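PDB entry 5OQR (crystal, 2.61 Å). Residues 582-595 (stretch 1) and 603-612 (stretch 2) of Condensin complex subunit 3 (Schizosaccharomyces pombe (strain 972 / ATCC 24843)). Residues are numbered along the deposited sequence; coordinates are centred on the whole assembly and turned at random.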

# COMPACT_ATOMS: atom_id res chain seq x y z
N LEU A 582 -17.71 -9.32 8.76
CA LEU A 582 -17.63 -10.11 9.98
C LEU A 582 -16.33 -10.91 10.03
O LEU A 582 -15.65 -10.94 11.06
CB LEU A 582 -18.83 -11.05 10.07
CG LEU A 582 -18.85 -12.04 11.24
CD1 LEU A 582 -18.81 -11.31 12.57
CD2 LEU A 582 -20.07 -12.93 11.15
N GLN A 583 -15.97 -11.55 8.92
CA GLN A 583 -14.72 -12.31 8.86
C GLN A 583 -13.53 -11.41 9.17
O GLN A 583 -12.67 -11.76 9.98
CB GLN A 583 -14.57 -12.95 7.49
CG GLN A 583 -13.54 -14.06 7.44
CD GLN A 583 -13.20 -14.45 6.02
OE1 GLN A 583 -13.10 -13.60 5.14
NE2 GLN A 583 -13.05 -15.75 5.78
N THR A 584 -13.47 -10.25 8.51
CA THR A 584 -12.38 -9.32 8.78
C THR A 584 -12.35 -8.90 10.24
O THR A 584 -11.28 -8.59 10.78
CB THR A 584 -12.53 -8.08 7.89
OG1 THR A 584 -12.60 -8.48 6.52
CG2 THR A 584 -11.34 -7.14 8.07
N LEU A 585 -13.51 -8.89 10.90
CA LEU A 585 -13.56 -8.45 12.29
C LEU A 585 -13.01 -9.52 13.22
O LEU A 585 -12.20 -9.22 14.11
CB LEU A 585 -15.00 -8.10 12.66
CG LEU A 585 -15.18 -7.45 14.04
CD1 LEU A 585 -14.43 -6.13 14.12
CD2 LEU A 585 -16.65 -7.25 14.32
N GLY A 586 -13.43 -10.77 13.04
CA GLY A 586 -12.84 -11.85 13.81
C GLY A 586 -11.34 -11.92 13.64
O GLY A 586 -10.59 -12.05 14.61
N ALA A 587 -10.87 -11.80 12.39
CA ALA A 587 -9.44 -11.80 12.14
C ALA A 587 -8.75 -10.66 12.89
O ALA A 587 -7.69 -10.86 13.49
CB ALA A 587 -9.16 -11.69 10.64
N GLU A 588 -9.35 -9.47 12.86
CA GLU A 588 -8.74 -8.33 13.54
C GLU A 588 -8.75 -8.53 15.05
O GLU A 588 -7.75 -8.25 15.72
CB GLU A 588 -9.48 -7.05 13.16
CG GLU A 588 -8.73 -5.78 13.54
CD GLU A 588 -9.45 -4.53 13.10
OE1 GLU A 588 -10.50 -4.64 12.43
OE2 GLU A 588 -8.97 -3.42 13.41
N ALA A 589 -9.86 -9.02 15.60
CA ALA A 589 -9.94 -9.24 17.04
C ALA A 589 -8.86 -10.21 17.51
O ALA A 589 -8.14 -9.95 18.48
CB ALA A 589 -11.32 -9.77 17.41
N ILE A 590 -8.73 -11.35 16.82
CA ILE A 590 -7.68 -12.32 17.15
C ILE A 590 -6.31 -11.65 17.11
O ILE A 590 -5.49 -11.83 18.01
CB ILE A 590 -7.76 -13.52 16.20
CG1 ILE A 590 -9.06 -14.29 16.43
CG2 ILE A 590 -6.56 -14.44 16.38
CD1 ILE A 590 -9.49 -15.12 15.25
N ALA A 591 -6.06 -10.87 16.06
CA ALA A 591 -4.75 -10.24 15.90
C ALA A 591 -4.38 -9.40 17.12
O ALA A 591 -3.26 -9.51 17.64
CB ALA A 591 -4.74 -9.38 14.64
N LYS A 592 -5.30 -8.55 17.59
CA LYS A 592 -4.96 -7.68 18.71
C LYS A 592 -4.93 -8.45 20.03
O LYS A 592 -4.13 -8.12 20.91
CB LYS A 592 -5.92 -6.50 18.80
CG LYS A 592 -7.36 -6.78 18.43
CD LYS A 592 -8.27 -5.59 18.71
CE LYS A 592 -8.00 -4.43 17.76
NZ LYS A 592 -8.84 -3.25 18.08
N LEU A 593 -5.78 -9.47 20.19
CA LEU A 593 -5.71 -10.29 21.39
C LEU A 593 -4.36 -11.00 21.50
O LEU A 593 -3.85 -11.19 22.62
CB LEU A 593 -6.83 -11.33 21.39
CG LEU A 593 -8.26 -10.83 21.63
CD1 LEU A 593 -9.23 -11.99 21.55
CD2 LEU A 593 -8.38 -10.13 22.97
N LEU A 594 -3.76 -11.39 20.38
CA LEU A 594 -2.46 -12.04 20.41
C LEU A 594 -1.36 -11.05 20.77
O LEU A 594 -0.56 -11.30 21.68
CB LEU A 594 -2.17 -12.71 19.07
CG LEU A 594 -2.42 -14.22 18.95
CD1 LEU A 594 -3.75 -14.63 19.56
CD2 LEU A 594 -2.38 -14.64 17.50
N VAL A 595 -1.29 -9.93 20.07
CA VAL A 595 -0.22 -8.96 20.30
C VAL A 595 -0.35 -8.33 21.68
O VAL A 595 0.64 -8.16 22.39
CB VAL A 595 -0.22 -7.90 19.19
CG1 VAL A 595 0.84 -6.84 19.46
CG2 VAL A 595 0.00 -8.54 17.84
N LEU A 603 -3.26 -21.65 19.89
CA LEU A 603 -4.54 -22.16 19.42
C LEU A 603 -5.03 -21.39 18.20
O LEU A 603 -5.64 -21.97 17.30
CB LEU A 603 -5.57 -22.09 20.55
CG LEU A 603 -6.94 -22.70 20.26
CD1 LEU A 603 -6.85 -24.21 20.13
CD2 LEU A 603 -7.95 -22.31 21.33
N PHE A 604 -4.79 -20.08 18.15
CA PHE A 604 -5.27 -19.25 17.06
C PHE A 604 -4.26 -19.10 15.93
O PHE A 604 -4.66 -18.86 14.78
CB PHE A 604 -5.66 -17.86 17.57
CG PHE A 604 -6.94 -17.84 18.35
CD1 PHE A 604 -8.16 -17.94 17.70
CD2 PHE A 604 -6.93 -17.71 19.72
CE1 PHE A 604 -9.34 -17.92 18.40
CE2 PHE A 604 -8.11 -17.69 20.43
CZ PHE A 604 -9.32 -17.79 19.77
N LEU A 605 -2.97 -19.22 16.23
CA LEU A 605 -1.95 -18.96 15.23
C LEU A 605 -2.13 -19.84 14.00
O LEU A 605 -1.92 -19.39 12.87
CB LEU A 605 -0.56 -19.17 15.84
CG LEU A 605 0.60 -18.22 15.54
CD1 LEU A 605 0.17 -16.79 15.29
CD2 LEU A 605 1.56 -18.26 16.72
N LYS A 606 -2.52 -21.10 14.19
CA LYS A 606 -2.69 -21.99 13.05
C LYS A 606 -3.95 -21.68 12.26
O LYS A 606 -3.86 -21.49 11.04
CB LYS A 606 -2.64 -23.45 13.52
CG LYS A 606 -2.77 -24.48 12.41
CD LYS A 606 -3.48 -25.73 12.90
CE LYS A 606 -3.62 -26.76 11.80
NZ LYS A 606 -4.74 -27.70 12.05
N PRO A 607 -5.14 -21.59 12.87
CA PRO A 607 -6.31 -21.15 12.09
C PRO A 607 -6.11 -19.81 11.40
O PRO A 607 -6.66 -19.60 10.31
CB PRO A 607 -7.41 -21.08 13.16
CG PRO A 607 -7.00 -22.06 14.17
CD PRO A 607 -5.52 -22.03 14.22
N LEU A 608 -5.36 -18.88 12.01
CA LEU A 608 -5.12 -17.60 11.37
C LEU A 608 -4.33 -17.77 10.08
O LEU A 608 -4.70 -17.23 9.03
CB LEU A 608 -4.37 -16.66 12.32
CG LEU A 608 -5.14 -15.56 13.06
CD1 LEU A 608 -4.13 -14.65 13.74
CD2 LEU A 608 -6.04 -14.75 12.15
N ILE A 609 -3.22 -18.50 10.14
CA ILE A 609 -2.37 -18.67 8.97
C ILE A 609 -3.13 -19.37 7.86
O ILE A 609 -3.00 -19.02 6.68
CB ILE A 609 -1.08 -19.43 9.36
CG1 ILE A 609 -0.23 -18.55 10.28
CG2 ILE A 609 -0.29 -19.84 8.12
CD1 ILE A 609 1.02 -19.21 10.81
N ILE A 610 -3.93 -20.38 8.21
CA ILE A 610 -4.69 -21.11 7.19
C ILE A 610 -5.65 -20.17 6.48
O ILE A 610 -5.64 -20.06 5.25
CB ILE A 610 -5.43 -22.30 7.82
CG1 ILE A 610 -4.41 -23.34 8.30
CG2 ILE A 610 -6.41 -22.92 6.82
CD1 ILE A 610 -5.02 -24.56 8.97
N GLN A 611 -6.50 -19.48 7.24
CA GLN A 611 -7.47 -18.57 6.64
C GLN A 611 -6.77 -17.49 5.83
O GLN A 611 -7.22 -17.13 4.74
CB GLN A 611 -8.33 -17.94 7.73
CG GLN A 611 -9.69 -17.47 7.25
CD GLN A 611 -10.66 -18.61 7.06
OE1 GLN A 611 -10.84 -19.44 7.95
NE2 GLN A 611 -11.28 -18.67 5.89
N TYR A 612 -5.67 -16.95 6.36
CA TYR A 612 -4.95 -15.88 5.67
C TYR A 612 -4.51 -16.32 4.27
O TYR A 612 -4.53 -15.52 3.33
CB TYR A 612 -3.75 -15.45 6.50
CG TYR A 612 -2.83 -14.47 5.82
CD1 TYR A 612 -3.26 -13.18 5.54
CD2 TYR A 612 -1.54 -14.82 5.48
CE1 TYR A 612 -2.42 -12.27 4.93
CE2 TYR A 612 -0.69 -13.91 4.86
CZ TYR A 612 -1.14 -12.64 4.59
OH TYR A 612 -0.30 -11.74 3.98

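Helices 582-595 and 603-612 run roughly antiparallel, at 141° between their N-to-C directions, and their axes approach to 10.8 Å. No hydrogen bond joins them. The contact is built mainly from apolar side chains and buries 369 Å² in all.

At its centre lies Ile-590, which points its CA-to-CB bond toward the second helix. With chi1 m, its CG2 methyl sits 3.6 Å from CD1 of Leu-608 and 3.7 Å from CB of Phe-604. One methyl thus touches two residues a helical turn apart. Phe-604 also points toward the partner helix; its chi1 m (-74°) sets the ring beside Ile-590, with Phe-604 CG 3.9 Å from Ile-590 CG2, and both that methyl and Leu-594 CD1 lie oblique to the ring.

Leu-594, one turn beyond Ile-590, has an off-well chi1 of -99° and chi2 p. In this conformation its two methyls reach different neighbours: CD1 lies 4.2 Å from CB of Phe-604, whereas CD2 lies 4.0 Å from CD1 of Leu-605 and 4.1 Å from CD1 of Leu-608. The CA-to-CB bond of Leu-605 points sideways, but its chi angles (-139° and 32°), both between wells, bring CD1 to that contact with Leu-594. Leu-608 is likewise off-well at chi1 (-102°); its CD1 comes closest to Ile-590 and Leu-594, while its CD2 lies 4.3 Å from Ile-590 CG2 and 4.4 Å from the backbone O of Ala-587. Ala-587 CA and Leu-608 CA are 7.3 Å apart, as are Ile-590 CA and Phe-604 CA.

Polar groups meet at the other end of the contact. Gln-583, extended with chi1 and chi2 both t, reaches out to Gln-611, bent at chi2 p, and their NE2 atoms lie 3.4 Å apart. Both are donors and do not hydrogen-bond to each other; each is satisfied elsewhere in the structure.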